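Long-range contact in glycoside hydrolase (Streptococcus pneumoniae serotype 4, PDB 6ORH), which probably hydrolyses alpha-L-fucosidic linkages of host glycans, as a family 29 alpha-fucosidase: residues A[42-54]-A[91-105]. The protein carries 2 engineered substitutions. Sequence-based numbering, arbitrary orientation.
Sequences GQEDPERFNPSQL and YSVKVSPWRRGKGDL. With EDO (1,2-ethanediol), chain J; EDO (1,2-ethanediol), chain H.
The carbonyl of E44 accepts a hydrogen bond from the phenol of Y91, OH to O 2.8 Å, where two neighbouring loops of the TIM-barrel-like fucosidase domain meet: 42-54 leads into helix 56-65, while the segment 91-105, in the loop that follows strand 70-74, leads into helix 105-116. The E44 carboxylate stays close by, its OE1 taking the G42 amide and sharing a water with Y91 OH, while OE2 is held by T41 N and Q37 NE2. H130 stacks on the Y91 ring. P46 crosses Y91 at about a right angle, CG against CE1 at 3.8 Å, and its CB lies alongside CG2 of V95. In the conformer modelled here, one of two, E47 OE2 shares a water with V95 O, and P97 CG rests against the backbone carbonyl O of E47.

F49 swings inward with CG anti to the backbone N (chi1 -173°), which brings CE2 against both V93 CG1 and W98 CE3. Its edge is directed at the indole face in an offset edge-to-face pair, planes at 79°. The carbonyl O of F49, buried under S96 CB, P97 CD and W98 CB, has no polar partner in the model. N50 OD1 reaches the amide of R99 through a water. P51, the centre of an inverse gamma turn, makes a CH-pi contact over the five-membered ring of W98, CG 3.9 Å from its centroid; its CD lies over the F49 ring, so the proline sits in the corner formed by the two aromatics. L54 meets L105 through CD2 and CD1, 3.9 Å apart, and W59 of helix 56-65 touches both leucines. The guanidinium of R99, laid over W98 NE1 and salt-bridged through NE to E108, donates from NH2 to L54 O at 3.3 Å, the acceptor lying 2° from the guanidinium plane.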
loop_
_atom_site.group_PDB
_atom_site.type_symbol
_atom_site.label_atom_id
_atom_site.label_comp_id
_atom_site.label_asym_id
_atom_site.label_seq_id
_atom_site.Cartn_x
_atom_site.Cartn_y
_atom_site.Cartn_z
ATOM N N GLY A 42 28.445 -22.480 12.571
ATOM C CA GLY A 42 28.579 -23.497 13.598
ATOM C C GLY A 42 30.051 -23.759 13.905
ATOM O O GLY A 42 30.374 -24.619 14.733
ATOM N N GLN A 43 30.930 -23.025 13.207
ATOM C CA GLN A 43 32.371 -23.086 13.450
ATOM C C GLN A 43 32.839 -21.965 14.378
ATOM O O GLN A 43 34.031 -21.864 14.678
ATOM C CB GLN A 43 33.177 -23.014 12.144
ATOM C CG GLN A 43 32.909 -24.184 11.217
ATOM C CD GLN A 43 33.982 -24.373 10.172
ATOM O OE1 GLN A 43 34.662 -23.427 9.770
ATOM N NE2 GLN A 43 34.157 -25.613 9.737
ATOM N N GLU A 44 31.918 -21.101 14.823
ATOM C CA GLU A 44 32.261 -20.011 15.716
ATOM C C GLU A 44 32.830 -20.565 17.021
ATOM O O GLU A 44 32.369 -21.592 17.523
ATOM C CB GLU A 44 31.027 -19.148 16.009
ATOM C CG GLU A 44 30.558 -18.340 14.805
ATOM C CD GLU A 44 29.782 -19.140 13.764
ATOM O OE1 GLU A 44 29.256 -20.200 14.111
ATOM O OE2 GLU A 44 29.725 -18.694 12.617
ATOM N N ASP A 45 33.801 -19.826 17.561
ATOM C CA ASP A 45 34.538 -20.232 18.743
ATOM C C ASP A 45 33.777 -19.754 19.980
ATOM O O ASP A 45 33.648 -18.548 20.170
ATOM C CB ASP A 45 35.958 -19.659 18.689
ATOM C CG ASP A 45 36.817 -20.034 19.885
ATOM O OD1 ASP A 45 36.299 -20.706 20.802
ATOM O OD2 ASP A 45 38.002 -19.666 19.880
ATOM N N PRO A 46 33.280 -20.663 20.852
ATOM C CA PRO A 46 32.593 -20.262 22.087
ATOM C C PRO A 46 33.391 -19.312 22.977
ATOM O O PRO A 46 32.805 -18.574 23.763
ATOM C CB PRO A 46 32.276 -21.588 22.790
ATOM C CG PRO A 46 32.173 -22.597 21.638
ATOM C CD PRO A 46 33.264 -22.134 20.685
ATOM N N GLU A 47 34.726 -19.305 22.847
ATOM C CA GLU A 47 35.523 -18.414 23.685
ATOM C C GLU A 47 35.250 -16.944 23.349
ATOM O O GLU A 47 35.487 -16.070 24.185
ATOM C CB GLU A 47 37.017 -18.756 23.632
ATOM C CG GLU A 47 37.315 -20.220 23.898
ATOM C CD GLU A 47 37.377 -20.674 25.351
ATOM O OE1 GLU A 47 37.279 -19.815 26.252
ATOM O OE2 GLU A 47 37.517 -21.893 25.577
ATOM N N ARG A 48 34.734 -16.671 22.138
ATOM C CA ARG A 48 34.457 -15.297 21.725
ATOM C C ARG A 48 33.168 -14.772 22.376
ATOM O O ARG A 48 32.938 -13.563 22.406
ATOM C CB ARG A 48 34.380 -15.189 20.195
ATOM C CG ARG A 48 35.692 -15.453 19.463
ATOM C CD ARG A 48 36.471 -14.197 19.130
ATOM N NE ARG A 48 35.786 -13.321 18.183
ATOM C CZ ARG A 48 35.888 -13.409 16.856
ATOM N NH1 ARG A 48 36.656 -14.329 16.308
ATOM N NH2 ARG A 48 35.222 -12.575 16.076
ATOM N N PHE A 49 32.340 -15.679 22.906
ATOM C CA PHE A 49 31.063 -15.279 23.500
ATOM C C PHE A 49 31.288 -14.843 24.953
ATOM O O PHE A 49 31.214 -15.675 25.869
ATOM C CB PHE A 49 30.020 -16.405 23.390
ATOM C CG PHE A 49 28.645 -15.988 23.845
ATOM C CD1 PHE A 49 27.843 -15.186 23.032
ATOM C CD2 PHE A 49 28.190 -16.323 25.115
ATOM C CE1 PHE A 49 26.615 -14.728 23.500
ATOM C CE2 PHE A 49 26.940 -15.910 25.558
ATOM C CZ PHE A 49 26.152 -15.125 24.734
ATOM N N ASN A 50 31.497 -13.531 25.162
ATOM C CA ASN A 50 31.746 -13.001 26.500
ATOM C C ASN A 50 31.184 -11.589 26.682
ATOM O O ASN A 50 31.915 -10.613 26.842
ATOM C CB ASN A 50 33.201 -13.131 26.969
ATOM C CG ASN A 50 33.345 -12.763 28.433
ATOM O OD1 ASN A 50 32.362 -12.720 29.191
ATOM N ND2 ASN A 50 34.565 -12.466 28.838
ATOM N N PRO A 51 29.845 -11.422 26.686
ATOM C CA PRO A 51 29.229 -10.130 27.020
ATOM C C PRO A 51 29.233 -9.832 28.525
ATOM O O PRO A 51 28.219 -10.032 29.238
ATOM C CB PRO A 51 27.779 -10.337 26.558
ATOM C CG PRO A 51 27.560 -11.835 26.791
ATOM C CD PRO A 51 28.867 -12.484 26.381
ATOM N N SER A 52 30.353 -9.291 29.010
ATOM C CA SER A 52 30.558 -9.198 30.451
ATOM C C SER A 52 29.655 -8.153 31.107
ATOM O O SER A 52 29.429 -8.222 32.321
ATOM C CB SER A 52 31.998 -8.929 30.788
ATOM O OG SER A 52 32.413 -7.736 30.143
ATOM N N GLN A 53 29.094 -7.232 30.319
ATOM C CA GLN A 53 28.231 -6.234 30.935
ATOM C C GLN A 53 26.751 -6.579 30.746
ATOM O O GLN A 53 25.895 -5.716 31.002
ATOM C CB GLN A 53 28.500 -4.861 30.325
ATOM C CG GLN A 53 29.851 -4.283 30.757
ATOM C CD GLN A 53 30.241 -3.155 29.835
ATOM O OE1 GLN A 53 29.809 -2.014 29.996
ATOM N NE2 GLN A 53 31.035 -3.456 28.824
ATOM N N LEU A 54 26.442 -7.826 30.352
ATOM C CA LEU A 54 25.059 -8.135 29.979
ATOM C C LEU A 54 24.093 -7.918 31.146
ATOM O O LEU A 54 24.320 -8.356 32.268
ATOM C CB LEU A 54 24.988 -9.570 29.450
ATOM C CG LEU A 54 23.657 -9.966 28.786
ATOM C CD1 LEU A 54 23.939 -11.020 27.731
ATOM C CD2 LEU A 54 22.673 -10.560 29.822
ATOM N N TYR A 91 27.710 -27.722 22.507
ATOM C CA TYR A 91 27.905 -26.438 21.843
ATOM C C TYR A 91 26.963 -25.394 22.439
ATOM O O TYR A 91 25.948 -25.042 21.840
ATOM C CB TYR A 91 27.724 -26.565 20.327
ATOM C CG TYR A 91 28.259 -25.425 19.495
ATOM C CD1 TYR A 91 29.579 -25.003 19.617
ATOM C CD2 TYR A 91 27.470 -24.804 18.538
ATOM C CE1 TYR A 91 30.093 -24.003 18.801
ATOM C CE2 TYR A 91 27.966 -23.793 17.728
ATOM C CZ TYR A 91 29.276 -23.371 17.877
ATOM O OH TYR A 91 29.770 -22.393 17.070
ATOM N N SER A 92 27.315 -24.918 23.632
ATOM C CA SER A 92 26.430 -24.052 24.401
ATOM C C SER A 92 27.268 -23.112 25.264
ATOM O O SER A 92 28.501 -23.161 25.286
ATOM C CB SER A 92 25.516 -24.892 25.265
ATOM O OG SER A 92 26.214 -25.242 26.466
ATOM N N VAL A 93 26.566 -22.233 25.977
ATOM C CA VAL A 93 27.174 -21.317 26.924
ATOM C C VAL A 93 28.010 -22.050 27.973
ATOM O O VAL A 93 28.838 -21.398 28.592
ATOM C CB VAL A 93 26.094 -20.438 27.581
ATOM C CG1 VAL A 93 25.671 -19.321 26.623
ATOM C CG2 VAL A 93 24.909 -21.244 28.102
ATOM N N LYS A 94 27.781 -23.350 28.164
ATOM C CA LYS A 94 28.568 -24.103 29.146
ATOM C C LYS A 94 30.062 -24.030 28.838
ATOM O O LYS A 94 30.880 -24.096 29.762
ATOM C CB LYS A 94 28.197 -25.584 29.161
ATOM C CG LYS A 94 26.907 -25.955 29.873
ATOM C CD LYS A 94 26.830 -27.463 30.104
ATOM C CE LYS A 94 25.592 -27.865 30.881
ATOM N NZ LYS A 94 25.516 -29.336 31.081
ATOM N N VAL A 95 30.434 -23.892 27.564
ATOM C CA VAL A 95 31.846 -23.881 27.208
ATOM C C VAL A 95 32.326 -22.473 26.851
ATOM O O VAL A 95 33.430 -22.297 26.315
ATOM C CB VAL A 95 32.165 -24.905 26.100
ATOM C CG1 VAL A 95 31.909 -26.340 26.550
ATOM C CG2 VAL A 95 31.443 -24.611 24.797
ATOM N N SER A 96 31.521 -21.453 27.188
ATOM C CA SER A 96 31.919 -20.079 26.943
ATOM C C SER A 96 32.439 -19.470 28.246
ATOM O O SER A 96 32.137 -19.971 29.319
ATOM C CB SER A 96 30.782 -19.268 26.373
ATOM O OG SER A 96 29.954 -18.744 27.404
ATOM N N PRO A 97 33.260 -18.403 28.197
ATOM C CA PRO A 97 33.712 -17.755 29.431
ATOM C C PRO A 97 32.667 -16.889 30.117
ATOM O O PRO A 97 32.864 -16.457 31.254
ATOM C CB PRO A 97 34.902 -16.898 29.003
ATOM C CG PRO A 97 34.755 -16.710 27.508
ATOM C CD PRO A 97 33.882 -17.837 26.995
ATOM N N TRP A 98 31.557 -16.620 29.421
ATOM C CA TRP A 98 30.522 -15.797 30.026
ATOM C C TRP A 98 30.086 -16.443 31.346
ATOM O O TRP A 98 29.818 -17.637 31.374
ATOM C CB TRP A 98 29.345 -15.710 29.028
ATOM C CG TRP A 98 28.192 -14.879 29.507
ATOM C CD1 TRP A 98 28.244 -13.577 29.895
ATOM C CD2 TRP A 98 26.811 -15.280 29.623
ATOM N NE1 TRP A 98 27.003 -13.138 30.274
ATOM C CE2 TRP A 98 26.100 -14.156 30.103
ATOM C CE3 TRP A 98 26.115 -16.468 29.380
ATOM C CZ2 TRP A 98 24.733 -14.204 30.375
ATOM C CZ3 TRP A 98 24.750 -16.507 29.607
ATOM C CH2 TRP A 98 24.069 -15.383 30.091
ATOM N N ARG A 99 29.992 -15.655 32.438
ATOM C CA ARG A 99 29.576 -16.173 33.747
ATOM C C ARG A 99 30.402 -17.399 34.163
ATOM O O ARG A 99 29.916 -18.276 34.885
ATOM C CB ARG A 99 28.079 -16.495 33.781
ATOM C CG ARG A 99 27.193 -15.396 33.210
ATOM C CD ARG A 99 26.944 -14.290 34.213
ATOM N NE ARG A 99 25.821 -13.461 33.784
ATOM C CZ ARG A 99 25.906 -12.159 33.525
ATOM N NH1 ARG A 99 27.054 -11.517 33.667
ATOM N NH2 ARG A 99 24.831 -11.480 33.138
ATOM N N ARG A 100 31.656 -17.452 33.700
ATOM C CA ARG A 100 32.580 -18.555 33.955
ATOM C C ARG A 100 31.965 -19.910 33.622
ATOM O O ARG A 100 32.160 -20.885 34.350
ATOM C CB ARG A 100 33.063 -18.561 35.409
ATOM C CG ARG A 100 34.527 -18.184 35.570
ATOM C CD ARG A 100 34.753 -17.640 36.972
ATOM N NE ARG A 100 33.594 -16.859 37.389
ATOM C CZ ARG A 100 33.612 -15.969 38.377
ATOM N NH1 ARG A 100 34.734 -15.768 39.047
ATOM N NH2 ARG A 100 32.526 -15.280 38.676
ATOM N N GLY A 101 31.231 -19.971 32.504
ATOM C CA GLY A 101 30.676 -21.218 32.034
ATOM C C GLY A 101 29.347 -21.600 32.684
ATOM O O GLY A 101 28.774 -22.611 32.302
ATOM N N LYS A 102 28.858 -20.783 33.640
ATOM C CA LYS A 102 27.708 -21.150 34.448
ATOM C C LYS A 102 26.515 -20.263 34.102
ATOM O O LYS A 102 25.595 -20.123 34.914
ATOM C CB LYS A 102 28.073 -21.101 35.936
ATOM C CG LYS A 102 29.111 -22.174 36.273
ATOM C CD LYS A 102 29.544 -22.307 37.713
ATOM C CE LYS A 102 30.343 -23.577 37.924
ATOM N NZ LYS A 102 29.575 -24.775 37.493
ATOM N N GLY A 103 26.551 -19.696 32.894
ATOM C CA GLY A 103 25.569 -18.717 32.429
ATOM C C GLY A 103 24.343 -19.387 31.818
ATOM O O GLY A 103 24.392 -20.517 31.318
ATOM N N ASP A 104 23.199 -18.706 31.934
ATOM C CA ASP A 104 21.987 -19.225 31.335
ATOM C C ASP A 104 21.158 -18.022 30.899
ATOM O O ASP A 104 20.523 -17.391 31.738
ATOM C CB ASP A 104 21.244 -20.142 32.324
ATOM C CG ASP A 104 19.949 -20.724 31.783
ATOM O OD1 ASP A 104 19.451 -20.186 30.770
ATOM O OD2 ASP A 104 19.444 -21.704 32.366
ATOM N N LEU A 105 21.190 -17.687 29.594
ATOM C CA LEU A 105 20.571 -16.439 29.156
ATOM C C LEU A 105 19.052 -16.578 29.232
ATOM O O LEU A 105 18.365 -15.612 29.544
ATOM C CB LEU A 105 21.042 -16.094 27.737
ATOM C CG LEU A 105 20.491 -14.769 27.202
ATOM C CD1 LEU A 105 20.936 -13.576 28.075
ATOM C CD2 LEU A 105 20.906 -14.583 25.744
HETATM C C1 EDO J . 26.313 -8.331 34.640
HETATM O O1 EDO J . 26.769 -8.840 33.422
HETATM C C2 EDO J . 27.376 -7.479 35.158
HETATM O O2 EDO J . 28.569 -8.224 35.085
HETATM C C1 EDO H . 28.498 0.591 28.799
HETATM O O1 EDO H . 28.901 -0.556 28.025
HETATM C C2 EDO H . 29.083 1.852 28.295
HETATM O O2 EDO H . 30.484 1.791 28.063
HETATM O O HOH W 1 27.940 -20.480 16.687
HETATM O O HOH W 2 35.191 -23.472 24.573
HETATM O O HOH W 3 31.346 -13.055 32.131
#